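Side-chain contacts in DsrH (Allochromatium vinosum, PDB 2HY5), which is a subunit of the DsrEFH complex, which probably transfers sulfur during sulfur oxidation in this bacterium: residues Ala40-Thr44 against Arg45-Gln49; Glu52-Lys56 against Leu57-Val61. All blocks are in the same frame, centred on the assembly; numbering follows the deposited sequence.

Interaction 1: Ala40-Thr44 against Arg45-Gln49; sequences ALAGT and RVESQ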
ATOM      1  N   ALA C  40     -13.875  11.470   9.894  1.00  7.57           N
ATOM      2  CA  ALA C  40     -14.712  11.871  11.025  1.00  7.73           C
ATOM      3  C   ALA C  40     -14.631  13.357  11.369  1.00  9.61           C
ATOM      4  O   ALA C  40     -15.373  13.843  12.224  1.00 10.30           O
ATOM      5  CB  ALA C  40     -14.345  11.038  12.249  1.00  6.03           C
ATOM      6  N   LEU C  41     -13.746  14.079  10.694  1.00 10.19           N
ATOM      7  CA  LEU C  41     -13.556  15.499  10.968  1.00 11.29           C
ATOM      8  C   LEU C  41     -14.585  16.432  10.330  1.00 11.74           C
ATOM      9  O   LEU C  41     -14.911  16.316   9.149  1.00 11.85           O
ATOM     10  CB  LEU C  41     -12.151  15.909  10.539  1.00 10.32           C
ATOM     11  CG  LEU C  41     -11.040  15.071  11.174  1.00 12.36           C
ATOM     12  CD1 LEU C  41      -9.693  15.568  10.679  1.00 12.67           C
ATOM     13  CD2 LEU C  41     -11.122  15.159  12.695  1.00 13.53           C
ATOM     14  N   ALA C  42     -15.097  17.362  11.126  1.00 13.95           N
ATOM     15  CA  ALA C  42     -16.077  18.314  10.629  1.00 13.83           C
ATOM     16  C   ALA C  42     -15.410  19.248   9.624  1.00 14.31           C
ATOM     17  O   ALA C  42     -14.221  19.546   9.737  1.00 16.41           O
ATOM     18  CB  ALA C  42     -16.653  19.120  11.786  1.00 19.61           C
ATOM     19  N   GLY C  43     -16.175  19.683   8.630  1.00 14.35           N
ATOM     20  CA  GLY C  43     -15.655  20.610   7.639  1.00 15.54           C
ATOM     21  C   GLY C  43     -14.977  20.080   6.389  1.00 15.78           C
ATOM     22  O   GLY C  43     -14.603  20.872   5.521  1.00 15.76           O
ATOM     23  N   THR C  44     -14.811  18.766   6.270  1.00 13.92           N
ATOM     24  CA  THR C  44     -14.159  18.213   5.082  1.00 14.74           C
ATOM     25  C   THR C  44     -15.143  18.060   3.930  1.00 15.78           C
ATOM     26  O   THR C  44     -16.349  18.254   4.097  1.00 16.45           O
ATOM     27  CB  THR C  44     -13.545  16.832   5.342  1.00 11.17           C
ATOM     28  OG1 THR C  44     -14.576  15.839   5.276  1.00 11.88           O
ATOM     29  CG2 THR C  44     -12.873  16.785   6.707  1.00 11.15           C
ATOM     30  N   ARG C  45     -14.620  17.696   2.764  1.00 15.11           N
ATOM     31  CA  ARG C  45     -15.441  17.521   1.573  1.00 17.03           C
ATOM     32  C   ARG C  45     -16.358  16.298   1.667  1.00 16.26           C
ATOM     33  O   ARG C  45     -17.259  16.133   0.845  1.00 15.07           O
ATOM     34  CB  ARG C  45     -14.544  17.398   0.338  1.00 27.08           C
ATOM     35  CG  ARG C  45     -15.270  17.612  -0.978  1.00 33.64           C
ATOM     36  CD  ARG C  45     -14.371  17.313  -2.169  1.00 36.68           C
ATOM     37  NE  ARG C  45     -13.953  15.914  -2.191  1.00 39.67           N
ATOM     38  CZ  ARG C  45     -12.742  15.486  -1.849  1.00 38.92           C
ATOM     39  NH1 ARG C  45     -11.818  16.349  -1.456  1.00 40.34           N
ATOM     40  NH2 ARG C  45     -12.457  14.192  -1.895  1.00 40.29           N
ATOM     41  N   VAL C  46     -16.131  15.438   2.658  1.00 13.39           N
ATOM     42  CA  VAL C  46     -16.968  14.252   2.808  1.00 12.15           C
ATOM     43  C   VAL C  46     -17.906  14.317   4.006  1.00 11.52           C
ATOM     44  O   VAL C  46     -18.595  13.346   4.302  1.00 11.26           O
ATOM     45  CB  VAL C  46     -16.123  12.954   2.919  1.00 15.38           C
ATOM     46  CG1 VAL C  46     -15.220  12.815   1.705  1.00 15.97           C
ATOM     47  CG2 VAL C  46     -15.309  12.960   4.202  1.00 14.87           C
ATOM     48  N   GLU C  47     -17.938  15.457   4.690  1.00 11.38           N
ATOM     49  CA  GLU C  47     -18.809  15.608   5.855  1.00 12.11           C
ATOM     50  C   GLU C  47     -20.268  15.299   5.519  1.00 13.52           C
ATOM     51  O   GLU C  47     -20.962  14.632   6.286  1.00 13.14           O
ATOM     52  CB  GLU C  47     -18.718  17.029   6.425  1.00 19.67           C
ATOM     53  CG  GLU C  47     -19.538  17.218   7.697  1.00 25.84           C
ATOM     54  CD  GLU C  47     -19.636  18.666   8.144  1.00 30.50           C
ATOM     55  OE1 GLU C  47     -18.587  19.317   8.309  1.00 32.01           O
ATOM     56  OE2 GLU C  47     -20.771  19.152   8.338  1.00 35.88           O
ATOM     57  N   SER C  48     -20.731  15.780   4.367  1.00 16.50           N
ATOM     58  CA  SER C  48     -22.110  15.559   3.945  1.00 18.86           C
ATOM     59  C   SER C  48     -22.497  14.087   3.894  1.00 17.96           C
ATOM     60  O   SER C  48     -23.528  13.689   4.439  1.00 18.21           O
ATOM     61  CB  SER C  48     -22.354  16.188   2.569  1.00 36.08           C
ATOM     62  OG  SER C  48     -22.249  17.599   2.627  1.00 43.11           O
ATOM     63  N   GLN C  49     -21.677  13.282   3.230  1.00 15.28           N
ATOM     64  CA  GLN C  49     -21.960  11.860   3.108  1.00 14.89           C
ATOM     65  C   GLN C  49     -21.809  11.120   4.430  1.00 11.65           C
ATOM     66  O   GLN C  49     -22.508  10.138   4.682  1.00 10.50           O
ATOM     67  CB  GLN C  49     -21.066  11.234   2.033  1.00 53.25           C
ATOM     68  CG  GLN C  49     -19.591  11.570   2.151  1.00 59.92           C
ATOM     69  CD  GLN C  49     -18.809  11.175   0.910  1.00 63.66           C
ATOM     70  OE1 GLN C  49     -18.723   9.995   0.564  1.00 66.87           O
ATOM     71  NE2 GLN C  49     -18.239  12.164   0.228  1.00 65.10           N
TER
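The Thr44 side chain lies over the start of the turn into helix 47-53, its OG1 against Val46, 3.1 Å from that residue's N and 3.2 Å from its CG2. The contact with N is a hydrogen bond with an N-H...O angle of 153°, which makes an ST turn. With chi1 at 80°, OG1 stands between the backbone N and the carbonyl carbon of Thr44, within reach of the Val46 N-H. The type I turn from Thr44 to Glu47 is closed by a longer backbone bond, Glu47 N to Thr44 O at 3.3 Å. From the first turn of the helix Glu47 reaches back along the loop. With CG anti to N (chi1 -176°) and the chain extended, its OE1 accepts the N-H of Gly43 in a nearly straight bond, modelled at a very short 2.5 Å whose exact length is doubtful. Gly43 takes backbone angles in the type II turn from Leu41 to Thr44 at which a side chain would be jammed against the preceding carbonyl oxygen. A valine in place of Thr44 would probably leave the Val46 N-H without its acceptor and the turn less firmly set. The whole bend joins the loop after strand 29-32 to helix 47-53, with Phe12 beside Thr44 and the DsrF subunit packing on Thr44 and Arg45 through its Arg90 and Ala89.

Interaction 2: Glu52-Lys56 against Leu57-Val61; sequences EALGK and LKLYV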
ATOM      1  N   GLU C  52     -24.905  11.972   6.545  1.00 14.38           N
ATOM      2  CA  GLU C  52     -26.047  11.219   6.046  1.00 16.64           C
ATOM      3  C   GLU C  52     -26.013   9.793   6.591  1.00 14.89           C
ATOM      4  O   GLU C  52     -27.048   9.230   6.939  1.00 15.53           O
ATOM      5  CB  GLU C  52     -26.035  11.186   4.515  1.00 62.90           C
ATOM      6  CG  GLU C  52     -27.056  12.103   3.863  1.00 70.87           C
ATOM      7  CD  GLU C  52     -28.485  11.647   4.095  1.00 73.75           C
ATOM      8  OE1 GLU C  52     -28.914  11.587   5.267  1.00 77.33           O
ATOM      9  OE2 GLU C  52     -29.182  11.345   3.102  1.00 77.54           O
ATOM     10  N   ALA C  53     -24.817   9.218   6.669  1.00 13.63           N
ATOM     11  CA  ALA C  53     -24.650   7.854   7.165  1.00 13.60           C
ATOM     12  C   ALA C  53     -25.093   7.720   8.620  1.00 13.24           C
ATOM     13  O   ALA C  53     -25.618   6.681   9.025  1.00 13.41           O
ATOM     14  CB  ALA C  53     -23.195   7.421   7.018  1.00 14.28           C
ATOM     15  N   LEU C  54     -24.879   8.772   9.405  1.00 15.51           N
ATOM     16  CA  LEU C  54     -25.269   8.766  10.811  1.00 15.51           C
ATOM     17  C   LEU C  54     -26.762   8.504  10.947  1.00 16.43           C
ATOM     18  O   LEU C  54     -27.243   8.116  12.012  1.00 18.73           O
ATOM     19  CB  LEU C  54     -24.918  10.106  11.462  1.00 17.58           C
ATOM     20  CG  LEU C  54     -23.435  10.336  11.755  1.00 16.66           C
ATOM     21  CD1 LEU C  54     -23.207  11.776  12.188  1.00 19.08           C
ATOM     22  CD2 LEU C  54     -22.985   9.367  12.840  1.00 18.67           C
ATOM     23  N   GLY C  55     -27.490   8.715   9.856  1.00 20.09           N
ATOM     24  CA  GLY C  55     -28.925   8.500   9.865  1.00 22.31           C
ATOM     25  C   GLY C  55     -29.341   7.046   9.994  1.00 22.79           C
ATOM     26  O   GLY C  55     -30.442   6.759  10.455  1.00 24.19           O
ATOM     27  N   LYS C  56     -28.477   6.118   9.593  1.00 20.97           N
ATOM     28  CA  LYS C  56     -28.831   4.706   9.696  1.00 20.84           C
ATOM     29  C   LYS C  56     -27.754   3.828  10.320  1.00 18.28           C
ATOM     30  O   LYS C  56     -28.016   2.683  10.680  1.00 19.48           O
ATOM     31  CB  LYS C  56     -29.218   4.146   8.319  1.00 54.37           C
ATOM     32  CG  LYS C  56     -28.064   3.763   7.394  1.00 57.41           C
ATOM     33  CD  LYS C  56     -27.220   4.953   6.972  1.00 61.87           C
ATOM     34  CE  LYS C  56     -26.555   4.694   5.623  1.00 63.66           C
ATOM     35  NZ  LYS C  56     -25.854   3.380   5.559  1.00 66.37           N
ATOM     36  N   LEU C  57     -26.548   4.368  10.456  1.00 14.25           N
ATOM     37  CA  LEU C  57     -25.434   3.618  11.030  1.00 11.00           C
ATOM     38  C   LEU C  57     -24.905   4.276  12.297  1.00 11.17           C
ATOM     39  O   LEU C  57     -25.115   5.466  12.518  1.00 12.60           O
ATOM     40  CB  LEU C  57     -24.277   3.546  10.029  1.00 11.85           C
ATOM     41  CG  LEU C  57     -24.537   3.043   8.609  1.00 13.66           C
ATOM     42  CD1 LEU C  57     -23.269   3.238   7.782  1.00 11.55           C
ATOM     43  CD2 LEU C  57     -24.956   1.576   8.635  1.00 12.43           C
ATOM     44  N   LYS C  58     -24.217   3.488  13.123  1.00  9.03           N
ATOM     45  CA  LYS C  58     -23.588   3.997  14.336  1.00  8.80           C
ATOM     46  C   LYS C  58     -22.120   4.159  13.942  1.00  7.89           C
ATOM     47  O   LYS C  58     -21.462   3.179  13.593  1.00  7.90           O
ATOM     48  CB  LYS C  58     -23.698   2.984  15.478  1.00 20.16           C
ATOM     49  CG  LYS C  58     -25.120   2.599  15.847  1.00 25.88           C
ATOM     50  CD  LYS C  58     -25.122   1.565  16.964  1.00 31.66           C
ATOM     51  CE  LYS C  58     -26.535   1.181  17.367  1.00 35.74           C
ATOM     52  NZ  LYS C  58     -26.544   0.238  18.522  1.00 37.74           N
ATOM     53  N   LEU C  59     -21.614   5.386  13.981  1.00  7.02           N
ATOM     54  CA  LEU C  59     -20.227   5.641  13.596  1.00  6.53           C
ATOM     55  C   LEU C  59     -19.337   5.885  14.807  1.00  6.54           C
ATOM     56  O   LEU C  59     -19.731   6.569  15.757  1.00  6.93           O
ATOM     57  CB  LEU C  59     -20.151   6.860  12.671  1.00 11.07           C
ATOM     58  CG  LEU C  59     -21.014   6.876  11.408  1.00 13.67           C
ATOM     59  CD1 LEU C  59     -20.696   8.136  10.609  1.00 16.25           C
ATOM     60  CD2 LEU C  59     -20.754   5.631  10.571  1.00 14.95           C
ATOM     61  N   TYR C  60     -18.133   5.323  14.758  1.00  6.12           N
ATOM     62  CA  TYR C  60     -17.155   5.461  15.831  1.00  5.24           C
ATOM     63  C   TYR C  60     -15.814   5.836  15.225  1.00  5.77           C
ATOM     64  O   TYR C  60     -15.534   5.501  14.076  1.00  6.09           O
ATOM     65  CB  TYR C  60     -16.986   4.142  16.585  1.00  6.14           C
ATOM     66  CG  TYR C  60     -18.256   3.601  17.184  1.00  8.35           C
ATOM     67  CD1 TYR C  60     -19.193   2.931  16.397  1.00 10.42           C
ATOM     68  CD2 TYR C  60     -18.534   3.780  18.537  1.00  9.48           C
ATOM     69  CE1 TYR C  60     -20.378   2.450  16.949  1.00 11.62           C
ATOM     70  CE2 TYR C  60     -19.719   3.303  19.097  1.00 12.33           C
ATOM     71  CZ  TYR C  60     -20.634   2.643  18.297  1.00 12.35           C
ATOM     72  OH  TYR C  60     -21.814   2.197  18.846  1.00 12.82           O
ATOM     73  N   VAL C  61     -14.991   6.529  16.002  1.00  5.16           N
ATOM     74  CA  VAL C  61     -13.671   6.925  15.538  1.00  6.05           C
ATOM     75  C   VAL C  61     -12.686   6.611  16.655  1.00  6.09           C
ATOM     76  O   VAL C  61     -12.995   6.810  17.826  1.00  6.50           O
ATOM     77  CB  VAL C  61     -13.635   8.438  15.185  1.00  9.24           C
ATOM     78  CG1 VAL C  61     -13.935   9.283  16.411  1.00  9.49           C
ATOM     79  CG2 VAL C  61     -12.281   8.803  14.606  1.00 11.07           C
TER
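Leu54 and Leu59 meet at the apolar centre, their side chains crossing at about a right angle. The CD2 methyl of Leu54 presses on Leu59 CD1 at 3.4 Å and almost as closely on its CG, tighter than ordinary van der Waals contact. Leu59 projects from strand 58-62 toward the end of helix 47-53, and its CG stands beside the backbone N, anti to the carbonyl carbon (chi1 -54°), a setting that, with chi2, turns CD1 to Leu54. Leu59 CD1 also lies 4.4 Å from Ala53 CB, a looser contact. Ala53 CB also faces Leu57 CD1 at 4.3 Å, so the small alanine side chain is bordered by Leu57 and Leu59. Leu21 of helix 16-23 touches Ala53 and Leu57, while Val30 of strand 29-32 touches Leu59, so the cluster merges with the interior of the domain.

Further out, the backbone makes the turn from helix to strand. Leu57 N gives its hydrogen to Ala53 O at 2.9 Å, nearly in line with the carbonyl bond. Ala53 O also accepts from Lys56 N at 3.0 Å, which gathers two N-H groups of the turn on one acceptor.

At the polar edge Lys56 runs beside Leu57, the two side chains pointing the same way. Its CG stands between the backbone N and the carbonyl carbon, and bends at chi2 and chi4 bring the methylenes alongside Leu57 and NZ to 3.3 Å from Leu57 CG. Lys56 also touches Glu26. The chemistry is therefore graded: methyl packing binds helix end to strand, one carbonyl secures the turn, and the lysine's ammonium end itself rests against the leucine side chain, a contact likely to cost it some hydration on that side.

Both interactions belong to the beta-alpha-beta unit formed by strand 29-32, helix 47-53 and strand 58-62, and they lie at the two ends of its helix. Interaction 1 sets the way in; interaction 2 the way out. The first is mainly polar, built from a hydroxyl, a carboxylate and backbone N-H groups, and it lies toward the surface where the DsrF subunit packs. The second is chiefly apolar, reaches deeper into the chain, and is touched by no other subunit of the assembly. Their centres are 12 Å apart, yet they meet directly: Ala40 CB packs against Val61 CG2 at 3.8 Å, bringing the loop before the helix onto the strand that follows it.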